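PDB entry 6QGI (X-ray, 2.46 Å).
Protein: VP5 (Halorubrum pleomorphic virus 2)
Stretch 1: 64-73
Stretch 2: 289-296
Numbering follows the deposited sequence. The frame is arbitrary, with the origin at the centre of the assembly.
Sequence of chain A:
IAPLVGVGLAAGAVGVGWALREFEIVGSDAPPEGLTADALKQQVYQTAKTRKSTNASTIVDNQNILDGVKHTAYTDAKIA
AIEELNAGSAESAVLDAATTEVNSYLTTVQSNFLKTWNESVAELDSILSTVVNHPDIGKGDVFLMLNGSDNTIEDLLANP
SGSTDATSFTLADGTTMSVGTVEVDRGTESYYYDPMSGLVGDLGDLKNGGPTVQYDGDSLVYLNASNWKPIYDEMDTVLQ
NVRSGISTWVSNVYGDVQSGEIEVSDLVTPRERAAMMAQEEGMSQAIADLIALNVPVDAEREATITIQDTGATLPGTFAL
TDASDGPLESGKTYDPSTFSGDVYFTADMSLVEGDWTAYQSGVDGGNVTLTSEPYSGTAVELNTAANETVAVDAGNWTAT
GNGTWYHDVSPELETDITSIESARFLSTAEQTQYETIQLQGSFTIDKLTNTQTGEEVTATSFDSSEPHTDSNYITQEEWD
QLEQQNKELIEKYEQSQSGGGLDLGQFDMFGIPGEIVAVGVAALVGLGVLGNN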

# COMPACT_ATOMS: atom_id res chain seq x y z
N ASN A 64 4.35 -9.18 -1.16
CA ASN A 64 5.75 -9.59 -1.01
C ASN A 64 6.39 -9.10 0.30
O ASN A 64 7.61 -9.27 0.46
CB ASN A 64 6.56 -9.10 -2.21
CG ASN A 64 6.15 -9.77 -3.50
OD1 ASN A 64 5.98 -10.99 -3.58
ND2 ASN A 64 5.99 -8.97 -4.54
N ILE A 65 5.59 -8.56 1.23
CA ILE A 65 6.08 -8.10 2.54
C ILE A 65 5.86 -9.22 3.59
O ILE A 65 6.28 -9.06 4.74
CB ILE A 65 5.44 -6.75 2.99
CG1 ILE A 65 3.90 -6.84 3.10
CG2 ILE A 65 5.90 -5.58 2.09
CD1 ILE A 65 3.26 -5.90 4.00
N LEU A 66 5.20 -10.33 3.19
CA LEU A 66 4.89 -11.48 4.04
C LEU A 66 6.14 -12.25 4.45
O LEU A 66 6.12 -12.93 5.48
CB LEU A 66 3.86 -12.41 3.39
CG LEU A 66 2.43 -11.88 3.31
CD1 LEU A 66 1.63 -12.64 2.29
CD2 LEU A 66 1.73 -11.91 4.67
N ASP A 67 7.25 -12.12 3.68
CA ASP A 67 8.55 -12.71 4.04
C ASP A 67 9.04 -12.03 5.33
O ASP A 67 9.64 -12.67 6.19
CB ASP A 67 9.58 -12.56 2.90
CG ASP A 67 9.85 -13.82 2.09
OD1 ASP A 67 9.84 -14.93 2.68
OD2 ASP A 67 10.09 -13.70 0.87
N GLY A 68 8.71 -10.74 5.45
CA GLY A 68 8.98 -9.92 6.63
C GLY A 68 8.10 -10.29 7.80
O GLY A 68 8.51 -10.11 8.95
N VAL A 69 6.88 -10.80 7.52
CA VAL A 69 5.94 -11.25 8.54
C VAL A 69 6.54 -12.51 9.17
O VAL A 69 6.59 -12.61 10.40
CB VAL A 69 4.50 -11.48 7.98
CG1 VAL A 69 3.57 -12.07 9.03
CG2 VAL A 69 3.92 -10.19 7.42
N LYS A 70 7.07 -13.42 8.32
CA LYS A 70 7.74 -14.66 8.70
C LYS A 70 8.95 -14.35 9.60
O LYS A 70 9.12 -15.01 10.62
CB LYS A 70 8.17 -15.43 7.44
CG LYS A 70 8.71 -16.82 7.73
CD LYS A 70 9.32 -17.47 6.51
CE LYS A 70 10.82 -17.51 6.60
NZ LYS A 70 11.41 -18.28 5.48
N HIS A 71 9.74 -13.32 9.24
CA HIS A 71 10.92 -12.85 9.97
C HIS A 71 10.52 -12.28 11.33
O HIS A 71 11.17 -12.58 12.34
CB HIS A 71 11.67 -11.79 9.13
CG HIS A 71 12.92 -11.25 9.77
ND1 HIS A 71 14.10 -11.97 9.76
CD2 HIS A 71 13.14 -10.06 10.37
CE1 HIS A 71 14.99 -11.21 10.38
NE2 HIS A 71 14.46 -10.05 10.77
N THR A 72 9.46 -11.45 11.36
CA THR A 72 8.94 -10.80 12.56
C THR A 72 8.41 -11.87 13.53
O THR A 72 8.75 -11.83 14.71
CB THR A 72 7.91 -9.73 12.19
OG1 THR A 72 8.54 -8.81 11.31
CG2 THR A 72 7.37 -8.98 13.39
N ALA A 73 7.61 -12.83 13.01
CA ALA A 73 7.05 -13.95 13.78
C ALA A 73 8.15 -14.71 14.50
O ALA A 73 8.04 -14.91 15.71
CB ALA A 73 6.26 -14.88 12.87
N ASP A 289 8.06 0.97 9.21
CA ASP A 289 7.40 -0.33 9.16
C ASP A 289 8.09 -1.27 8.16
O ASP A 289 8.23 -2.46 8.45
CB ASP A 289 5.90 -0.15 8.81
CG ASP A 289 5.05 0.52 9.87
OD1 ASP A 289 5.51 0.63 11.04
OD2 ASP A 289 3.92 0.95 9.55
N LEU A 290 8.55 -0.75 7.00
CA LEU A 290 9.27 -1.53 5.98
C LEU A 290 10.64 -2.00 6.51
O LEU A 290 11.06 -3.11 6.16
CB LEU A 290 9.45 -0.74 4.67
CG LEU A 290 8.25 -0.69 3.71
CD1 LEU A 290 8.53 0.22 2.55
CD2 LEU A 290 7.88 -2.08 3.17
N ILE A 291 11.32 -1.19 7.35
CA ILE A 291 12.60 -1.55 7.97
C ILE A 291 12.32 -2.65 9.00
O ILE A 291 13.04 -3.65 9.03
CB ILE A 291 13.33 -0.31 8.59
CG1 ILE A 291 13.83 0.65 7.48
CG2 ILE A 291 14.50 -0.72 9.52
CD1 ILE A 291 13.90 2.10 7.90
N ALA A 292 11.24 -2.50 9.79
CA ALA A 292 10.80 -3.47 10.80
C ALA A 292 10.41 -4.82 10.17
O ALA A 292 10.57 -5.86 10.81
CB ALA A 292 9.63 -2.91 11.58
N LEU A 293 9.92 -4.79 8.91
CA LEU A 293 9.54 -5.98 8.15
C LEU A 293 10.75 -6.54 7.38
O LEU A 293 10.61 -7.45 6.58
CB LEU A 293 8.37 -5.69 7.19
CG LEU A 293 7.00 -5.61 7.86
CD1 LEU A 293 6.06 -4.74 7.06
CD2 LEU A 293 6.40 -7.00 8.09
N ASN A 294 11.96 -6.00 7.68
CA ASN A 294 13.25 -6.40 7.13
C ASN A 294 13.26 -6.48 5.59
O ASN A 294 13.74 -7.46 4.99
CB ASN A 294 13.70 -7.72 7.76
CG ASN A 294 15.16 -8.01 7.60
OD1 ASN A 294 16.02 -7.15 7.82
ND2 ASN A 294 15.46 -9.24 7.20
N VAL A 295 12.75 -5.44 4.95
CA VAL A 295 12.71 -5.34 3.49
C VAL A 295 14.04 -4.69 3.06
O VAL A 295 14.35 -3.63 3.59
CB VAL A 295 11.45 -4.57 3.01
CG1 VAL A 295 11.49 -4.29 1.51
CG2 VAL A 295 10.17 -5.31 3.38
N PRO A 296 14.87 -5.33 2.19
CA PRO A 296 16.16 -4.70 1.79
C PRO A 296 15.99 -3.23 1.40
O PRO A 296 15.06 -2.90 0.65
CB PRO A 296 16.62 -5.55 0.61
CG PRO A 296 16.01 -6.88 0.85
CD PRO A 296 14.69 -6.64 1.52

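The contact is a fit of shapes, with no hydrogen bond crossing between the stretches. At its centre lies Gly68, in the first turns of a helix, facing the place where the other helix ends. Leu293 is the first residue there to leave helical geometry, and its CA sits 4.3 Å from the CA of Gly68. The bump is backbone: the carbonyl atom Leu293 O comes to 3.0 Å from Gly68 CA. The hollow is the absence of a side chain, since a CB at position 68 would point toward the other stretch and end 2.1 Å from Leu293 O, a clear clash. Glycine therefore suits this spot by what it lacks.

While its carbonyl meets the glycine, Leu293 sends its side chain into a groove along the first helix. Its CA-to-CB bond points sideways, but with chi1 m and chi2 t the end of the chain comes nearer, and Leu293 has the largest area covered by the other stretch. Leu293 CD2 lies 3.9 Å from Ile65 O and 3.9 Å from Val69 N, packing against backbone as much as side chain. Leu293 CD1 meets Ile65 CD1 at 4.3 Å, and Leu293 CD2 meets Val69 CG2 at 4.1 Å. Val69 points its CB away, so of its side chain only CG2 borders the groove, beside its backbone N.

Ile65 is the complementary bump from the first stretch. Its branched side chain reaches several neighbours: besides the touch of its CD1 on Leu293, Ile65 CG2 is 4.2 Å from Leu290 CD2 and 4.5 Å from Val295 CG2. A beta-branched residue can spread methyls this way without a long reach, and all four of these aliphatic residues are buried.

Polar side chains also serve by shape. Thr72 points toward the second stretch, yet its OG1 donates a hydrogen bond to Gly68 O at 2.7 Å, one turn back in its own helix. The hydroxyl is thus satisfied locally, and Thr72 OG1 can rest 3.6 Å from Ala292 O without bonding to it.

His71 and Asn294 point toward one another. His71 CD2 lies 3.5 Å from Asn294 CB, and Asn294 ND2 sits over one face of the imidazole ring. Asn294 OD1 and ND2 and His71 ND1 find hydrogen bonds elsewhere in the structure, so the meeting of the two side chains is packing, with no hydrogen bond between them. Asn294 has positive phi and psi (51°, 48°), a left-handed conformation that asparagine tolerates better than most residues, fitting for the turn just past the helix.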